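Side-chain contacts in glutathione S-transferase (Sulfitobacter, PDB 4GF0), which binds glutathione and, as a glutathione transferase homolog, probably catalyses its conjugation through the thiol to electrophilic substrates: residues A18-E23 and D73-I78; L46-N49 and P55-R58. All coordinates share one frame; numbering follows the deposited sequence.

Contact 1: A18-E23 and D73-I78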
loop_
_atom_site.group_PDB
_atom_site.type_symbol
_atom_site.label_atom_id
_atom_site.label_comp_id
_atom_site.label_asym_id
_atom_site.label_seq_id
_atom_site.Cartn_x
_atom_site.Cartn_y
_atom_site.Cartn_z
ATOM N N ALA A 18 -5.764 -3.572 -14.399
ATOM C CA ALA A 18 -6.286 -3.746 -15.754
ATOM C C ALA A 18 -7.102 -2.527 -16.184
ATOM O O ALA A 18 -6.970 -2.034 -17.310
ATOM C CB ALA A 18 -7.123 -5.003 -15.839
ATOM N N ILE A 19 -7.927 -2.032 -15.275
ATOM C CA ILE A 19 -8.730 -0.849 -15.559
ATOM C C ILE A 19 -7.831 0.335 -15.911
ATOM O O ILE A 19 -8.099 1.056 -16.871
ATOM C CB ILE A 19 -9.629 -0.513 -14.378
ATOM C CG1 ILE A 19 -10.704 -1.594 -14.266
ATOM C CG2 ILE A 19 -10.296 0.867 -14.568
ATOM C CD1 ILE A 19 -11.513 -1.539 -12.948
ATOM N N ALA A 20 -6.760 0.527 -15.147
ATOM C CA ALA A 20 -5.841 1.623 -15.427
ATOM C C ALA A 20 -5.158 1.470 -16.781
ATOM O O ALA A 20 -4.975 2.457 -17.501
ATOM C CB ALA A 20 -4.806 1.761 -14.319
ATOM N N ILE A 21 -4.780 0.241 -17.129
ATOM C CA ILE A 21 -4.129 0.007 -18.409
ATOM C C ILE A 21 -5.097 0.325 -19.543
ATOM O O ILE A 21 -4.707 0.900 -20.561
ATOM C CB ILE A 21 -3.606 -1.434 -18.543
ATOM C CG1 ILE A 21 -2.536 -1.682 -17.477
ATOM C CG2 ILE A 21 -2.961 -1.614 -19.915
ATOM C CD1 ILE A 21 -2.079 -3.137 -17.359
ATOM N N GLU A 22 -6.367 -0.034 -19.361
ATOM C CA GLU A 22 -7.384 0.314 -20.349
ATOM C C GLU A 22 -7.548 1.828 -20.480
ATOM O O GLU A 22 -7.687 2.353 -21.591
ATOM C CB GLU A 22 -8.736 -0.322 -19.995
ATOM C CG GLU A 22 -8.723 -1.842 -19.912
ATOM C CD GLU A 22 -8.771 -2.523 -21.266
ATOM O OE1 GLU A 22 -8.848 -1.822 -22.303
ATOM O OE2 GLU A 22 -8.742 -3.776 -21.296
ATOM N N GLU A 23 -7.541 2.533 -19.352
ATOM C CA GLU A 23 -7.670 3.989 -19.371
ATOM C C GLU A 23 -6.490 4.599 -20.116
ATOM O O GLU A 23 -6.635 5.614 -20.790
ATOM C CB GLU A 23 -7.722 4.565 -17.950
ATOM C CG GLU A 23 -9.003 4.306 -17.190
ATOM C CD GLU A 23 -10.146 5.205 -17.652
ATOM O OE1 GLU A 23 -9.871 6.321 -18.158
ATOM O OE2 GLU A 23 -11.324 4.801 -17.504
ATOM N N ASP A 73 0.765 3.510 -10.229
ATOM C CA ASP A 73 1.675 4.626 -10.501
ATOM C C ASP A 73 2.582 4.337 -11.699
ATOM O O ASP A 73 2.916 5.240 -12.462
ATOM C CB ASP A 73 2.501 4.998 -9.251
ATOM C CG ASP A 73 2.056 6.316 -8.637
ATOM O OD1 ASP A 73 1.906 7.303 -9.393
ATOM O OD2 ASP A 73 1.837 6.366 -7.405
ATOM N N TYR A 74 2.973 3.079 -11.879
ATOM C CA TYR A 74 3.783 2.721 -13.043
ATOM C C TYR A 74 3.034 2.962 -14.362
ATOM O O TYR A 74 3.574 3.554 -15.311
ATOM C CB TYR A 74 4.282 1.264 -12.955
ATOM C CG TYR A 74 5.134 0.926 -14.154
ATOM C CD1 TYR A 74 6.459 1.316 -14.208
ATOM C CD2 TYR A 74 4.604 0.248 -15.242
ATOM C CE1 TYR A 74 7.247 1.038 -15.321
ATOM C CE2 TYR A 74 5.384 -0.022 -16.367
ATOM C CZ TYR A 74 6.696 0.366 -16.389
ATOM O OH TYR A 74 7.475 0.113 -17.499
ATOM N N VAL A 75 1.786 2.514 -14.422
ATOM C CA VAL A 75 0.968 2.722 -15.613
ATOM C C VAL A 75 0.835 4.203 -15.942
ATOM O O VAL A 75 0.964 4.612 -17.094
ATOM C CB VAL A 75 -0.412 2.073 -15.469
ATOM C CG1 VAL A 75 -1.314 2.497 -16.652
ATOM C CG2 VAL A 75 -0.239 0.563 -15.446
ATOM N N ALA A 76 0.603 5.013 -14.918
ATOM C CA ALA A 76 0.504 6.450 -15.129
ATOM C C ALA A 76 1.812 7.017 -15.662
ATOM O O ALA A 76 1.814 7.898 -16.533
ATOM C CB ALA A 76 0.110 7.138 -13.824
ATOM N N ALA A 77 2.927 6.484 -15.166
ATOM C CA ALA A 77 4.247 7.003 -15.518
ATOM C C ALA A 77 4.585 6.698 -16.972
ATOM O O ALA A 77 5.267 7.484 -17.635
ATOM C CB ALA A 77 5.314 6.408 -14.601
ATOM N N ILE A 78 4.119 5.553 -17.469
ATOM C CA ILE A 78 4.378 5.195 -18.873
ATOM C C ILE A 78 3.302 5.664 -19.848
ATOM O O ILE A 78 3.451 5.534 -21.062
ATOM C CB ILE A 78 4.625 3.682 -19.064
ATOM C CG1 ILE A 78 3.394 2.878 -18.630
ATOM C CG2 ILE A 78 5.891 3.256 -18.306
ATOM C CD1 ILE A 78 3.447 1.399 -18.988
#
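Val-75 carries the apolar contact from helix 68-78, fitting its branched end against Ala-20 and Ile-21 of helix 14-23. Its two methyls divide the work. Val-75 CG2, beside its own backbone N, meets the CG1 methylene of Ile-21 at 3.8 Å, and the two side chains cross at about a right angle. CG1 of Val-75, anti to the backbone N (chi1 171°), faces Ala-20, with Ala-20 CB 4.3 Å from Val-75 CG1. Val-75 CG1 also comes within 3.8 Å of Ala-20 O, a van der Waals contact with the helix backbone. No hydrogen bond joins the segments; at Ile-21 and Val-75 the CA atoms are 6.4 Å apart, a close approach consistent with the small side chain of the neighbouring Ala-20. These are the two helices that lie side by side on one face of the sheet in the thioredoxin-like N-terminal domain of glutathione transferases, and all three touching residues are buried. Charged groups sit away from the apolar seam: Glu-22 forms a salt bridge with Lys-205, Glu-23 with Arg-196, and Asp-73 with Arg-96 of the same chain. On helix 68-78, Tyr-74 and Ala-77 pack on Ala-93 and Pro-89 of the second subunit.

Contact 2: L46-N49 and P55-R58; sequences LAIN and PALR
This is a mainly apolar contact, without hydrogen bonds between the segments, in which the loop that follows helix 43-46 packs on the inner strand 56-58 of the sheet. Ile-48 and Asn-49 both approach Ala-56: Ile-48 CG2 lies 4.3 Å from Ala-56 CB, and Asn-49 CB is 4.4 Å from the same methyl. The other branch of Ile-48 serves Arg-58. Ile-48 CG1, beside the backbone N (chi1 -65°), and Ile-48 CD1 each lie 4.1 Å from Arg-58 NH2. The arginine chain leaves the strand extended, then bends at chi3 (-57°), which brings the guanidinium back to meet Ile-48 obliquely. Arg-58 NH2 also hydrogen-bonds Tyr-7 OH on strand 4-8, a link that would limit the rotation of the group. Asn-49 turns its amide to the intervening loop, donating from ND2 to Arg-53 O and accepting at OD1 from Lys-51 N; both ends of the amide are thus held. Pro-55 follows a cis peptide bond and touches the bound glutathione. A cis-proline just before this strand, beside the glutathione pocket, is a hallmark of the thioredoxin-like domain of glutathione transferases.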
loop_
_atom_site.group_PDB
_atom_site.type_symbol
_atom_site.label_atom_id
_atom_site.label_comp_id
_atom_site.label_asym_id
_atom_site.label_seq_id
_atom_site.Cartn_x
_atom_site.Cartn_y
_atom_site.Cartn_z
ATOM N N LEU A 46 4.919 -18.784 -7.927
ATOM C CA LEU A 46 5.834 -18.222 -6.931
ATOM C C LEU A 46 7.156 -17.761 -7.549
ATOM O O LEU A 46 7.812 -16.871 -7.008
ATOM C CB LEU A 46 6.092 -19.201 -5.779
ATOM C CG LEU A 46 4.923 -19.503 -4.829
ATOM C CD1 LEU A 46 5.325 -20.536 -3.784
ATOM C CD2 LEU A 46 4.429 -18.239 -4.151
ATOM N N ALA A 47 7.545 -18.359 -8.677
ATOM C CA ALA A 47 8.736 -17.926 -9.406
ATOM C C ALA A 47 8.498 -16.556 -10.035
ATOM O O ALA A 47 9.439 -15.819 -10.334
ATOM C CB ALA A 47 9.126 -18.948 -10.477
ATOM N N ILE A 48 7.231 -16.213 -10.232
ATOM C CA ILE A 48 6.882 -14.907 -10.776
ATOM C C ILE A 48 6.709 -13.910 -9.641
ATOM O O ILE A 48 7.322 -12.847 -9.640
ATOM C CB ILE A 48 5.601 -14.982 -11.631
ATOM C CG1 ILE A 48 5.866 -15.858 -12.861
ATOM C CG2 ILE A 48 5.137 -13.579 -12.049
ATOM C CD1 ILE A 48 4.644 -16.115 -13.718
ATOM N N ASN A 49 5.873 -14.262 -8.671
ATOM C CA ASN A 49 5.698 -13.446 -7.478
ATOM C C ASN A 49 5.812 -14.301 -6.228
ATOM O O ASN A 49 4.868 -15.018 -5.877
ATOM C CB ASN A 49 4.346 -12.732 -7.482
ATOM C CG ASN A 49 4.152 -11.868 -6.246
ATOM O OD1 ASN A 49 5.105 -11.628 -5.491
ATOM N ND2 ASN A 49 2.927 -11.380 -6.040
ATOM N N PRO A 55 -2.116 -8.556 -8.057
ATOM C CA PRO A 55 -1.488 -8.551 -9.385
ATOM C C PRO A 55 0.025 -8.710 -9.382
ATOM O O PRO A 55 0.694 -8.432 -8.382
ATOM C CB PRO A 55 -1.822 -7.154 -9.905
ATOM C CG PRO A 55 -1.824 -6.307 -8.634
ATOM C CD PRO A 55 -2.485 -7.195 -7.621
ATOM N N ALA A 56 0.550 -9.131 -10.531
ATOM C CA ALA A 56 1.960 -8.943 -10.842
ATOM C C ALA A 56 1.979 -8.461 -12.278
ATOM O O ALA A 56 1.101 -8.810 -13.075
ATOM C CB ALA A 56 2.743 -10.255 -10.692
ATOM N N LEU A 57 2.975 -7.655 -12.614
ATOM C CA LEU A 57 3.070 -7.112 -13.962
ATOM C C LEU A 57 4.435 -7.431 -14.532
ATOM O O LEU A 57 5.456 -7.143 -13.904
ATOM C CB LEU A 57 2.873 -5.592 -13.922
ATOM C CG LEU A 57 2.734 -4.874 -15.266
ATOM C CD1 LEU A 57 1.367 -5.200 -15.904
ATOM C CD2 LEU A 57 2.908 -3.367 -15.055
ATOM N N ARG A 58 4.464 -8.024 -15.723
ATOM C CA ARG A 58 5.730 -8.271 -16.378
ATOM C C ARG A 58 5.973 -7.180 -17.406
ATOM O O ARG A 58 5.143 -6.944 -18.296
ATOM C CB ARG A 58 5.741 -9.638 -17.070
ATOM C CG ARG A 58 7.049 -9.917 -17.800
ATOM C CD ARG A 58 6.987 -11.199 -18.623
ATOM N NE ARG A 58 6.648 -12.341 -17.783
ATOM C CZ ARG A 58 7.513 -12.970 -16.991
ATOM N NH1 ARG A 58 8.778 -12.567 -16.930
ATOM N NH2 ARG A 58 7.110 -14.000 -16.255
#

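In the fold
From the N terminus the chain passes strand 4-8 and enters helix 14-23, where contact 1 begins. It then runs through strand 28-32 and helix 43-46 to the loop at 46-49. Contact 2 closes a short loop there, with five residues between its segments, before the chain takes up strand 56-58. Strand 64-66 and helix 68-78 follow, and the latter returns to helix 14-23, so contact 2 is nested inside the much longer loop of contact 1. Contact 1 joins helix to helix, contact 2 loop to sheet. Leu-57 connects them by packing on both Ile-21 and Tyr-74, though the centres of the contacts are about 17 Å apart.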